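Local coordinates for protein DNA polymerase (Bacillus phage phi29, PDB 2PY5) that replicates the viral genome by protein-primed, highly processive strand-displacement DNA synthesis and proofreads the product with a 3'-5' exonuclease, at residues Phe13-Lys18 with Gly67-Asn72; Lys124-Pro129 with Leu178-Gln183; Arg438-Thr443 with Gly481-Glu486. The protein carries 2 engineered substitutions. All blocks are in the same frame, centred on the assembly; numbering follows the deposited sequence.

Contact 1: Phe13-Lys18 with Gly67-Asn72. With nucleotides of chain A.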
loop_
_atom_site.group_PDB
_atom_site.type_symbol
_atom_site.label_atom_id
_atom_site.label_comp_id
_atom_site.label_asym_id
_atom_site.label_seq_id
_atom_site.Cartn_x
_atom_site.Cartn_y
_atom_site.Cartn_z
ATOM N N PHE F 13 16.457 11.986 10.710
ATOM C CA PHE F 13 16.533 13.376 11.159
ATOM C C PHE F 13 15.406 13.687 12.134
ATOM O O PHE F 13 14.296 13.144 12.022
ATOM C CB PHE F 13 16.322 14.342 10.000
ATOM C CG PHE F 13 17.391 14.326 8.923
ATOM C CD1 PHE F 13 17.034 14.627 7.628
ATOM C CD2 PHE F 13 18.727 14.067 9.201
ATOM C CE1 PHE F 13 17.964 14.688 6.623
ATOM C CE2 PHE F 13 19.666 14.108 8.203
ATOM C CZ PHE F 13 19.280 14.413 6.896
ATOM N N GLU F 14 15.680 14.579 13.085
ATOM C CA GLU F 14 14.626 15.282 13.817
ATOM C C GLU F 14 14.668 16.717 13.329
ATOM O O GLU F 14 15.746 17.280 13.105
ATOM C CB GLU F 14 14.808 15.208 15.328
ATOM C CG GLU F 14 14.959 13.804 15.892
ATOM C CD GLU F 14 13.721 12.917 15.722
ATOM O OE1 GLU F 14 12.605 13.419 15.463
ATOM O OE2 GLU F 14 13.881 11.686 15.874
ATOM N N THR F 15 13.488 17.315 13.157
ATOM C CA THR F 15 13.392 18.588 12.461
ATOM C C THR F 15 12.497 19.574 13.217
ATOM O O THR F 15 11.628 19.181 13.982
ATOM C CB THR F 15 12.845 18.377 11.036
ATOM O OG1 THR F 15 11.528 17.821 11.126
ATOM C CG2 THR F 15 13.735 17.418 10.235
ATOM N N THR F 16 12.743 20.866 13.022
ATOM C CA THR F 16 11.896 21.878 13.601
ATOM C C THR F 16 10.592 21.985 12.822
ATOM O O THR F 16 10.514 21.539 11.669
ATOM C CB THR F 16 12.606 23.229 13.660
ATOM O OG1 THR F 16 12.890 23.687 12.341
ATOM C CG2 THR F 16 13.896 23.113 14.446
ATOM N N THR F 17 9.579 22.582 13.447
ATOM C CA THR F 17 8.210 22.466 12.955
ATOM C C THR F 17 7.562 23.818 12.695
ATOM O O THR F 17 6.345 23.934 12.685
ATOM C CB THR F 17 7.373 21.614 13.927
ATOM O OG1 THR F 17 7.179 22.312 15.159
ATOM C CG2 THR F 17 8.081 20.273 14.190
ATOM N N LYS F 18 8.394 24.824 12.444
ATOM C CA LYS F 18 7.939 26.179 12.140
ATOM C C LYS F 18 8.109 26.443 10.650
ATOM O O LYS F 18 9.208 26.295 10.117
ATOM C CB LYS F 18 8.778 27.184 12.904
ATOM C CG LYS F 18 8.777 27.015 14.406
ATOM C CD LYS F 18 9.885 27.872 15.002
ATOM C CE LYS F 18 9.827 27.934 16.513
ATOM N NZ LYS F 18 10.826 28.912 17.051
ATOM N N GLY F 67 14.211 13.371 2.772
ATOM C CA GLY F 67 14.706 13.743 1.461
ATOM C C GLY F 67 14.547 15.204 1.120
ATOM O O GLY F 67 15.399 15.771 0.438
ATOM N N ALA F 68 13.455 15.819 1.567
ATOM C CA ALA F 68 13.246 17.258 1.341
ATOM C C ALA F 68 14.370 18.083 1.952
ATOM O O ALA F 68 14.855 19.035 1.331
ATOM C CB ALA F 68 11.911 17.696 1.897
ATOM N N PHE F 69 14.800 17.687 3.144
ATOM C CA PHE F 69 15.874 18.373 3.842
ATOM C C PHE F 69 17.207 18.195 3.127
ATOM O O PHE F 69 17.988 19.147 2.995
ATOM C CB PHE F 69 15.942 17.944 5.314
ATOM C CG PHE F 69 14.752 18.381 6.108
ATOM C CD1 PHE F 69 13.556 17.654 6.077
ATOM C CD2 PHE F 69 14.790 19.543 6.864
ATOM C CE1 PHE F 69 12.440 18.100 6.793
ATOM C CE2 PHE F 69 13.693 19.941 7.575
ATOM C CZ PHE F 69 12.531 19.217 7.549
ATOM N N ILE F 70 17.455 16.975 2.637
ATOM C CA ILE F 70 18.674 16.653 1.921
ATOM C C ILE F 70 18.779 17.437 0.627
ATOM O O ILE F 70 19.820 18.013 0.328
ATOM C CB ILE F 70 18.732 15.124 1.658
ATOM C CG1 ILE F 70 18.949 14.369 2.964
ATOM C CG2 ILE F 70 19.809 14.752 0.642
ATOM C CD1 ILE F 70 18.656 12.911 2.872
ATOM N N ILE F 71 17.694 17.477 -0.145
ATOM C CA ILE F 71 17.702 18.200 -1.424
ATOM C C ILE F 71 17.825 19.719 -1.207
ATOM O O ILE F 71 18.556 20.393 -1.945
ATOM C CB ILE F 71 16.534 17.796 -2.340
ATOM C CG1 ILE F 71 16.683 16.322 -2.731
ATOM C CG2 ILE F 71 16.547 18.630 -3.626
ATOM C CD1 ILE F 71 15.544 15.804 -3.592
ATOM N N ASN F 72 17.112 20.251 -0.211
ATOM C CA ASN F 72 17.298 21.653 0.161
ATOM C C ASN F 72 18.775 21.959 0.438
ATOM O O ASN F 72 19.285 22.996 0.049
ATOM C CB ASN F 72 16.446 22.017 1.385
ATOM C CG ASN F 72 15.049 22.484 1.009
ATOM O OD1 ASN F 72 14.104 21.666 0.901
ATOM N ND2 ASN F 72 14.905 23.760 0.777
ATOM P P DT A 7 9.579 10.930 12.883
ATOM O OP1 DT A 7 10.827 10.441 13.489
ATOM O OP2 DT A 7 8.276 10.548 13.465
ATOM O "O5'" DT A 7 9.562 12.527 12.841
ATOM C "C5'" DT A 7 10.611 13.261 12.226
ATOM C "C4'" DT A 7 10.303 14.739 12.385
ATOM O "O4'" DT A 7 9.032 15.030 11.772
ATOM C "C3'" DT A 7 10.154 15.243 13.822
ATOM O "O3'" DT A 7 11.410 15.588 14.423
ATOM C "C2'" DT A 7 9.310 16.490 13.598
ATOM C "C1'" DT A 7 8.388 16.084 12.463
ATOM N N1 DT A 7 7.022 15.625 12.909
ATOM C C2 DT A 7 6.069 16.591 13.115
ATOM O O2 DT A 7 6.279 17.781 12.964
ATOM N N3 DT A 7 4.846 16.121 13.506
ATOM C C4 DT A 7 4.487 14.803 13.704
ATOM O O4 DT A 7 3.345 14.493 14.061
ATOM C C5 DT A 7 5.530 13.836 13.472
ATOM C C7 DT A 7 5.247 12.375 13.653
ATOM C C6 DT A 7 6.740 14.277 13.086
#

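Contact 2: Lys124-Pro129 with Leu178-Gln183. With nucleotides of chain A.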
loop_
_atom_site.group_PDB
_atom_site.type_symbol
_atom_site.label_atom_id
_atom_site.label_comp_id
_atom_site.label_asym_id
_atom_site.label_seq_id
_atom_site.Cartn_x
_atom_site.Cartn_y
_atom_site.Cartn_z
ATOM N N LYS F 124 9.957 1.659 1.483
ATOM C CA LYS F 124 9.669 0.854 0.285
ATOM C C LYS F 124 10.015 -0.623 0.527
ATOM O O LYS F 124 9.454 -1.515 -0.114
ATOM C CB LYS F 124 10.441 1.406 -0.921
ATOM C CG LYS F 124 10.068 2.854 -1.303
ATOM C CD LYS F 124 8.710 2.951 -1.945
ATOM C CE LYS F 124 8.381 4.390 -2.319
ATOM N NZ LYS F 124 8.220 5.269 -1.136
ATOM N N LYS F 125 10.971 -0.846 1.428
ATOM C CA LYS F 125 11.390 -2.184 1.846
ATOM C C LYS F 125 10.478 -2.779 2.929
ATOM O O LYS F 125 10.158 -3.966 2.893
ATOM C CB LYS F 125 12.814 -2.091 2.382
ATOM C CG LYS F 125 13.848 -1.736 1.332
ATOM C CD LYS F 125 14.688 -2.909 0.926
ATOM C CE LYS F 125 13.852 -4.085 0.456
ATOM N NZ LYS F 125 14.636 -5.218 -0.106
ATOM N N LEU F 126 10.084 -1.931 3.875
ATOM C CA LEU F 126 9.357 -2.284 5.075
ATOM C C LEU F 126 8.176 -1.309 5.179
ATOM O O LEU F 126 8.268 -0.274 5.832
ATOM C CB LEU F 126 10.298 -2.179 6.287
ATOM C CG LEU F 126 11.524 -3.112 6.248
ATOM C CD1 LEU F 126 12.590 -2.618 7.261
ATOM C CD2 LEU F 126 11.120 -4.563 6.509
ATOM N N PRO F 127 7.066 -1.620 4.476
ATOM C CA PRO F 127 5.963 -0.654 4.327
ATOM C C PRO F 127 5.039 -0.516 5.557
ATOM O O PRO F 127 3.834 -0.774 5.483
ATOM C CB PRO F 127 5.227 -1.185 3.095
ATOM C CG PRO F 127 5.414 -2.678 3.202
ATOM C CD PRO F 127 6.836 -2.835 3.668
ATOM N N PHE F 128 5.625 -0.104 6.681
ATOM C CA PHE F 128 4.910 0.073 7.948
ATOM C C PHE F 128 5.607 1.172 8.702
ATOM O O PHE F 128 6.779 1.411 8.455
ATOM C CB PHE F 128 4.951 -1.203 8.800
ATOM C CG PHE F 128 4.767 -2.465 8.019
ATOM C CD1 PHE F 128 5.869 -3.167 7.549
ATOM C CD2 PHE F 128 3.504 -2.938 7.763
ATOM C CE1 PHE F 128 5.693 -4.349 6.817
ATOM C CE2 PHE F 128 3.312 -4.118 7.040
ATOM C CZ PHE F 128 4.419 -4.811 6.568
ATOM N N PRO F 129 4.904 1.831 9.639
ATOM C CA PRO F 129 5.630 2.773 10.502
ATOM C C PRO F 129 6.716 2.067 11.324
ATOM O O PRO F 129 6.606 0.870 11.595
ATOM C CB PRO F 129 4.550 3.315 11.432
ATOM C CG PRO F 129 3.255 2.985 10.805
ATOM C CD PRO F 129 3.474 1.764 9.957
ATOM N N LEU F 178 18.598 -5.499 8.231
ATOM C CA LEU F 178 19.603 -6.562 8.234
ATOM C C LEU F 178 18.950 -7.954 8.136
ATOM O O LEU F 178 19.401 -8.819 7.364
ATOM C CB LEU F 178 20.513 -6.457 9.462
ATOM C CG LEU F 178 21.669 -7.463 9.461
ATOM C CD1 LEU F 178 22.526 -7.286 8.233
ATOM C CD2 LEU F 178 22.484 -7.320 10.714
ATOM N N ILE F 179 17.885 -8.187 8.908
ATOM C CA ILE F 179 17.150 -9.437 8.821
ATOM C C ILE F 179 16.625 -9.664 7.395
ATOM O O ILE F 179 16.763 -10.751 6.861
ATOM C CB ILE F 179 15.986 -9.491 9.846
ATOM C CG1 ILE F 179 16.532 -9.511 11.282
ATOM C CG2 ILE F 179 15.125 -10.692 9.615
ATOM C CD1 ILE F 179 15.519 -9.031 12.320
ATOM N N GLN F 180 16.035 -8.632 6.799
ATOM C CA GLN F 180 15.528 -8.706 5.423
ATOM C C GLN F 180 16.644 -9.066 4.421
ATOM O O GLN F 180 16.502 -9.992 3.632
ATOM C CB GLN F 180 14.872 -7.389 5.076
ATOM C CG GLN F 180 14.065 -7.395 3.793
ATOM C CD GLN F 180 13.264 -6.142 3.659
ATOM O OE1 GLN F 180 13.684 -5.081 4.096
ATOM N NE2 GLN F 180 12.094 -6.260 3.053
ATOM N N PHE F 181 17.758 -8.362 4.506
ATOM C CA PHE F 181 18.890 -8.607 3.609
ATOM C C PHE F 181 19.456 -10.005 3.805
ATOM O O PHE F 181 19.787 -10.702 2.828
ATOM C CB PHE F 181 19.999 -7.560 3.827
ATOM C CG PHE F 181 19.608 -6.139 3.487
ATOM C CD1 PHE F 181 18.560 -5.847 2.623
ATOM C CD2 PHE F 181 20.315 -5.078 4.040
ATOM C CE1 PHE F 181 18.228 -4.523 2.325
ATOM C CE2 PHE F 181 19.983 -3.761 3.736
ATOM C CZ PHE F 181 18.947 -3.493 2.879
ATOM N N LYS F 182 19.527 -10.474 5.054
ATOM C CA LYS F 182 20.025 -11.830 5.316
ATOM C C LYS F 182 19.140 -12.937 4.721
ATOM O O LYS F 182 19.608 -14.044 4.462
ATOM C CB LYS F 182 20.211 -12.065 6.819
ATOM C CG LYS F 182 21.427 -11.375 7.400
ATOM C CD LYS F 182 21.506 -11.599 8.909
ATOM C CE LYS F 182 22.829 -11.119 9.496
ATOM N NZ LYS F 182 22.885 -11.317 10.985
ATOM N N GLN F 183 17.856 -12.637 4.512
ATOM C CA GLN F 183 16.933 -13.551 3.866
ATOM C C GLN F 183 17.117 -13.554 2.346
ATOM O O GLN F 183 16.523 -14.386 1.671
ATOM C CB GLN F 183 15.473 -13.164 4.152
ATOM C CG GLN F 183 15.064 -13.091 5.599
ATOM C CD GLN F 183 15.692 -14.139 6.441
ATOM O OE1 GLN F 183 15.386 -15.324 6.292
ATOM N NE2 GLN F 183 16.591 -13.718 7.360
ATOM P P DT A 5 1.373 4.242 7.338
ATOM O OP1 DT A 5 1.621 2.916 6.725
ATOM O OP2 DT A 5 0.380 4.395 8.416
ATOM O "O5'" DT A 5 2.788 4.805 7.874
ATOM C "C5'" DT A 5 3.965 4.589 7.144
ATOM C "C4'" DT A 5 4.766 5.858 7.094
ATOM O "O4'" DT A 5 4.057 6.788 6.268
ATOM C "C3'" DT A 5 4.946 6.576 8.418
ATOM O "O3'" DT A 5 6.123 6.110 9.015
ATOM C "C2'" DT A 5 5.057 8.041 8.029
ATOM C "C1'" DT A 5 4.351 8.098 6.689
ATOM N N1 DT A 5 3.053 8.778 6.704
ATOM C C2 DT A 5 2.881 9.816 5.835
ATOM O O2 DT A 5 3.767 10.221 5.086
ATOM N N3 DT A 5 1.649 10.390 5.911
ATOM C C4 DT A 5 0.595 10.007 6.724
ATOM O O4 DT A 5 -0.471 10.608 6.697
ATOM C C5 DT A 5 0.837 8.897 7.601
ATOM C C7 DT A 5 -0.229 8.408 8.529
ATOM C C6 DT A 5 2.051 8.330 7.556
ATOM P P DT A 6 6.622 6.601 10.452
ATOM O OP1 DT A 6 7.720 5.727 10.846
ATOM O OP2 DT A 6 5.492 6.858 11.351
ATOM O "O5'" DT A 6 7.208 8.072 10.169
ATOM C "C5'" DT A 6 8.477 8.235 9.559
ATOM C "C4'" DT A 6 8.659 9.711 9.290
ATOM O "O4'" DT A 6 7.663 10.189 8.370
ATOM C "C3'" DT A 6 8.481 10.573 10.534
ATOM O "O3'" DT A 6 9.676 10.618 11.310
ATOM C "C2'" DT A 6 8.089 11.917 9.933
ATOM C "C1'" DT A 6 7.399 11.557 8.622
ATOM N N1 DT A 6 5.915 11.708 8.646
ATOM C C2 DT A 6 5.311 12.318 7.575
ATOM O O2 DT A 6 5.916 12.742 6.610
ATOM N N3 DT A 6 3.946 12.419 7.685
ATOM C C4 DT A 6 3.152 11.963 8.724
ATOM O O4 DT A 6 1.932 12.101 8.708
ATOM C C5 DT A 6 3.851 11.306 9.800
ATOM C C7 DT A 6 3.104 10.772 10.975
ATOM C C6 DT A 6 5.193 11.210 9.713
#

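Contact 3: Arg438-Thr443 with Gly481-Glu486. With EDO (1,2-ethanediol), chain T; EDO (1,2-ethanediol), chain B; EDO (1,2-ethanediol), chain X.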
loop_
_atom_site.group_PDB
_atom_site.type_symbol
_atom_site.label_atom_id
_atom_site.label_comp_id
_atom_site.label_asym_id
_atom_site.label_seq_id
_atom_site.Cartn_x
_atom_site.Cartn_y
_atom_site.Cartn_z
ATOM N N ARG F 438 -12.544 -9.344 -6.263
ATOM C CA ARG F 438 -13.833 -8.654 -6.173
ATOM C C ARG F 438 -14.987 -9.639 -6.276
ATOM O O ARG F 438 -15.958 -9.567 -5.518
ATOM C CB ARG F 438 -13.983 -7.578 -7.258
ATOM C CG ARG F 438 -13.130 -6.396 -7.056
ATOM C CD ARG F 438 -13.493 -5.262 -8.029
ATOM N NE ARG F 438 -13.171 -5.595 -9.406
ATOM C CZ ARG F 438 -11.951 -5.572 -9.936
ATOM N NH1 ARG F 438 -10.898 -5.207 -9.215
ATOM N NH2 ARG F 438 -11.770 -5.880 -11.203
ATOM N N TYR F 439 -14.879 -10.569 -7.226
ATOM C CA TYR F 439 -15.894 -11.590 -7.430
ATOM C C TYR F 439 -16.130 -12.372 -6.136
ATOM O O TYR F 439 -17.268 -12.642 -5.749
ATOM C CB TYR F 439 -15.451 -12.535 -8.558
ATOM C CG TYR F 439 -16.368 -13.691 -8.801
ATOM C CD1 TYR F 439 -17.432 -13.579 -9.668
ATOM C CD2 TYR F 439 -16.178 -14.909 -8.144
ATOM C CE1 TYR F 439 -18.286 -14.629 -9.882
ATOM C CE2 TYR F 439 -17.028 -15.971 -8.355
ATOM C CZ TYR F 439 -18.084 -15.825 -9.226
ATOM O OH TYR F 439 -18.962 -16.875 -9.465
ATOM N N THR F 440 -15.039 -12.762 -5.482
ATOM C CA THR F 440 -15.140 -13.519 -4.250
ATOM C C THR F 440 -15.979 -12.795 -3.209
ATOM O O THR F 440 -16.874 -13.387 -2.579
ATOM C CB THR F 440 -13.769 -13.797 -3.678
ATOM O OG1 THR F 440 -13.007 -14.561 -4.637
ATOM C CG2 THR F 440 -13.876 -14.557 -2.363
ATOM N N THR F 441 -15.681 -11.508 -3.021
ATOM C CA THR F 441 -16.355 -10.719 -1.994
ATOM C C THR F 441 -17.792 -10.335 -2.379
ATOM O O THR F 441 -18.716 -10.499 -1.588
ATOM C CB THR F 441 -15.495 -9.502 -1.687
ATOM O OG1 THR F 441 -14.288 -9.983 -1.075
ATOM C CG2 THR F 441 -16.233 -8.479 -0.782
ATOM N N ILE F 442 -17.979 -9.871 -3.606
ATOM C CA ILE F 442 -19.302 -9.475 -4.087
ATOM C C ILE F 442 -20.274 -10.650 -4.067
ATOM O O ILE F 442 -21.439 -10.496 -3.660
ATOM C CB ILE F 442 -19.225 -8.853 -5.490
ATOM C CG1 ILE F 442 -18.434 -7.553 -5.430
ATOM C CG2 ILE F 442 -20.626 -8.644 -6.062
ATOM C CD1 ILE F 442 -18.003 -7.017 -6.789
ATOM N N THR F 443 -19.827 -11.834 -4.492
ATOM C CA THR F 443 -20.743 -12.977 -4.551
ATOM C C THR F 443 -21.183 -13.441 -3.149
ATOM O O THR F 443 -22.348 -13.792 -2.960
ATOM C CB THR F 443 -20.173 -14.147 -5.380
ATOM O OG1 THR F 443 -18.944 -14.598 -4.828
ATOM C CG2 THR F 443 -19.958 -13.728 -6.825
ATOM N N GLY F 481 -8.372 -18.877 1.277
ATOM C CA GLY F 481 -9.458 -18.514 0.385
ATOM C C GLY F 481 -10.846 -18.687 0.982
ATOM O O GLY F 481 -11.828 -18.210 0.403
ATOM N N TYR F 482 -10.938 -19.375 2.122
ATOM C CA TYR F 482 -12.197 -19.473 2.859
ATOM C C TYR F 482 -12.432 -18.194 3.666
ATOM O O TYR F 482 -11.524 -17.394 3.866
ATOM C CB TYR F 482 -12.201 -20.679 3.786
ATOM C CG TYR F 482 -12.366 -22.021 3.080
ATOM C CD1 TYR F 482 -13.480 -22.808 3.312
ATOM C CD2 TYR F 482 -11.407 -22.490 2.191
ATOM C CE1 TYR F 482 -13.637 -24.045 2.689
ATOM C CE2 TYR F 482 -11.555 -23.729 1.552
ATOM C CZ TYR F 482 -12.675 -24.496 1.808
ATOM O OH TYR F 482 -12.852 -25.737 1.196
ATOM N N TRP F 483 -13.668 -18.026 4.132
ATOM C CA TRP F 483 -14.043 -16.879 4.966
ATOM C C TRP F 483 -13.893 -17.232 6.430
ATOM O O TRP F 483 -14.517 -18.182 6.899
ATOM C CB TRP F 483 -15.494 -16.490 4.722
ATOM C CG TRP F 483 -15.742 -15.957 3.369
ATOM C CD1 TRP F 483 -16.057 -16.673 2.250
ATOM C CD2 TRP F 483 -15.696 -14.592 2.980
ATOM N NE1 TRP F 483 -16.210 -15.826 1.173
ATOM C CE2 TRP F 483 -15.989 -14.539 1.596
ATOM C CE3 TRP F 483 -15.431 -13.398 3.661
ATOM C CZ2 TRP F 483 -16.029 -13.337 0.890
ATOM C CZ3 TRP F 483 -15.451 -12.214 2.955
ATOM C CH2 TRP F 483 -15.755 -12.192 1.578
ATOM N N ALA F 484 -13.071 -16.482 7.149
ATOM C CA ALA F 484 -12.975 -16.650 8.601
ATOM C C ALA F 484 -14.045 -15.793 9.241
ATOM O O ALA F 484 -14.232 -14.643 8.861
ATOM C CB ALA F 484 -11.616 -16.209 9.104
ATOM N N HIS F 485 -14.733 -16.344 10.230
ATOM C CA HIS F 485 -15.556 -15.529 11.114
ATOM C C HIS F 485 -14.579 -14.806 12.037
ATOM O O HIS F 485 -13.976 -15.404 12.943
ATOM C CB HIS F 485 -16.546 -16.394 11.885
ATOM C CG HIS F 485 -17.380 -15.628 12.870
ATOM N ND1 HIS F 485 -18.067 -16.250 13.894
ATOM C CD2 HIS F 485 -17.622 -14.297 13.000
ATOM C CE1 HIS F 485 -18.712 -15.332 14.599
ATOM N NE2 HIS F 485 -18.442 -14.141 14.092
ATOM N N GLU F 486 -14.406 -13.523 11.786
ATOM C CA GLU F 486 -13.360 -12.743 12.408
ATOM C C GLU F 486 -13.787 -12.179 13.755
ATOM O O GLU F 486 -12.986 -12.144 14.701
ATOM C CB GLU F 486 -12.973 -11.606 11.470
ATOM C CG GLU F 486 -11.842 -10.736 11.942
ATOM C CD GLU F 486 -11.333 -9.886 10.823
ATOM O OE1 GLU F 486 -11.872 -8.769 10.634
ATOM O OE2 GLU F 486 -10.424 -10.351 10.092
HETATM C C1 EDO T . -11.626 -17.723 -3.230
HETATM O O1 EDO T . -11.128 -16.962 -2.125
HETATM C C2 EDO T . -10.509 -18.541 -3.873
HETATM O O2 EDO T . -9.981 -19.505 -2.950
HETATM C C1 EDO B . -15.702 -14.481 16.709
HETATM O O1 EDO B . -14.610 -14.994 15.939
HETATM C C2 EDO B . -16.354 -15.612 17.497
HETATM O O2 EDO B . -15.363 -16.450 18.115
HETATM C C1 EDO X . -24.632 -14.102 -6.915
HETATM O O1 EDO X . -26.001 -14.084 -7.339
HETATM C C2 EDO X . -24.350 -15.344 -6.075
HETATM O O2 EDO X . -23.986 -15.016 -4.719
HETATM O O HOH W 1 -17.070 -16.059 -1.803
#

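Contact 1: Phe13-Lys18 with Gly67-Asn72
Strand 13-15 and helix 67-72 run almost perpendicular, their axes 85° apart and 10.6 Å at closest approach, with F13 and F69 sending their CB atoms toward each other's segment. The F69 ring reaches T15, whose methyl CG2 sits over one face of it, 3.7 Å from the centroid and only 20° off the ring normal, a CH-pi contact displaced toward the CZ rim. OG1 of T15 lies between the backbone N and the carbonyl carbon (chi1 62°), leaving CG2 to face the ring and OG1 beside the sugar of DT7 of chain A. F13 and F69 run antiparallel past one another, CE1 of F13 against CB of F69 at 4.1 Å, and the same CE1, at the ring edge, meets CG1 of I70 at 3.8 Å. This is the 3'-5' exonuclease site, where E14 is essential and T15 stabilises the frayed primer terminus; the neighbouring A66 is an engineered residue. The single-stranded DNA ends there: O3' of DT7 donates to OE1 of E14 at 2.7 Å and accepts from the backbone N of T15 at 3.0 Å, a fairly straight bond. F65, another DNA-binding residue, packs against T15 and F69, and F47 meets F13 edge-to-face.

Contact 2: Lys124-Pro129 with Leu178-Gln183
K125 and Q180 make the polar link here, and they do it through the backbone of one and the side chain of the other. K124, just before, turns its ammonium group to the carboxylate of D121 and the carbonyl of W100. At K125 the carbonyl O takes a hydrogen bond from NE2 of Q180, 3.0 Å long and nearly straight at 172°. The acceptor lies in the plane of the Q180 amide, but the donor stands well above the carbonyl plane, 46° out of it. Q180 gets there on an extended chain, its CG anti to the backbone N (chi1 -169°). The aliphatic part of K125 runs across the same amide, CB lying 3.6 Å from OE1 of Q180, and its CD touches the edge of the F181 ring at CE1, 4.1 Å away. Bends at the second and third torsions carry NZ onward to D193, in a salt bridge, and to the carbonyls of L185 and R187. The contact therefore fastens the chain that follows strand 113-121 of the exonuclease sheet to the C-terminal end of the long helix 160-182. L126 follows, its CD2 3.6 Å from OE1 of Q180; that oxygen is buried among carbon atoms and has no hydrogen-bonding partner in the model. P127 centres an inverse gamma turn, closed by the backbone bond from F128 N to L126 O, and its CG rests over one face of the F128 ring. The carbonyl of F128 accepts from H61. P129, the N-cap residue of helix 130-136, ends the segment against the single-stranded DNA, its CG 3.5 Å from O5' of DT5 of chain A and its CA 3.6 Å from OP1 of DT6 of the same DNA chain.

Contact 3: Arg438-Thr443 with Gly481-Glu486
A single water molecule joins T440 to W483, between helix 438-443 and strand 483-486. It donates to the carbonyl O of T440 at 2.8 Å and accepts from NE1 of W483 at 3.1 Å, lying in the plane of the indole, so the ring's N-H is satisfied at its edge. The direct contact is made along that same edge. Carbonyl O of T440 lies in the ring plane, 3.6 Å from CZ2, and CA of T441 is also in plane beside CZ2 and CH2, so the CZ2-CH2 edge of the indole abuts the helix backbone at T440 and T441. The CB of W483 leaves its backbone at an angle to the helix, but with CG anti to the carbonyl carbon (chi1 -67°) the far end of the ring comes nearer. OG1 of T441, oblique to the ring, is 3.8 Å from CH2 and is hydrogen-bonded to the carbonyl of T457. The hydroxyl of T440 is bonded to the carbonyl of W436 and to R261. One turn on, OG1 of T443 donates to the carbonyl O of Y439 at 2.7 Å; that oxygen also accepts from T443 N, the two donors arriving from opposite faces of its plane. An ethanediol, probably from the crystallisation liquor, bonds to the carbonyl of G481. Around the indole pack F248, V250 and I460; strand 241-250 carries the catalytic magnesium ligands D249 and V250, and D458 lies just before strand 459-463: helix over antiparallel sheet, as in the palm of B-family polymerases.

Overall arrangement
From the N terminus the chain first lays down strands of the exonuclease sheet, and contact 1 closes a loop of 48 residues by bringing helix 63-76 back onto strand 8-15. After strand 113-121, contact 2 closes a second loop of the same length, about half helix and without strand, and ties the end of helix 160-182 to the chain beyond that strand. Contact 3 comes much later, joining helix 427-447 to strand 483-489 of the polymerisation domain's antiparallel sheet. The three follow in series; none nests or crosses. Contacts 1 and 2, centres about 24 Å apart, both touch the bound single strand, whereas contacts 1 and 3 lie on opposite sides of the chain's centre.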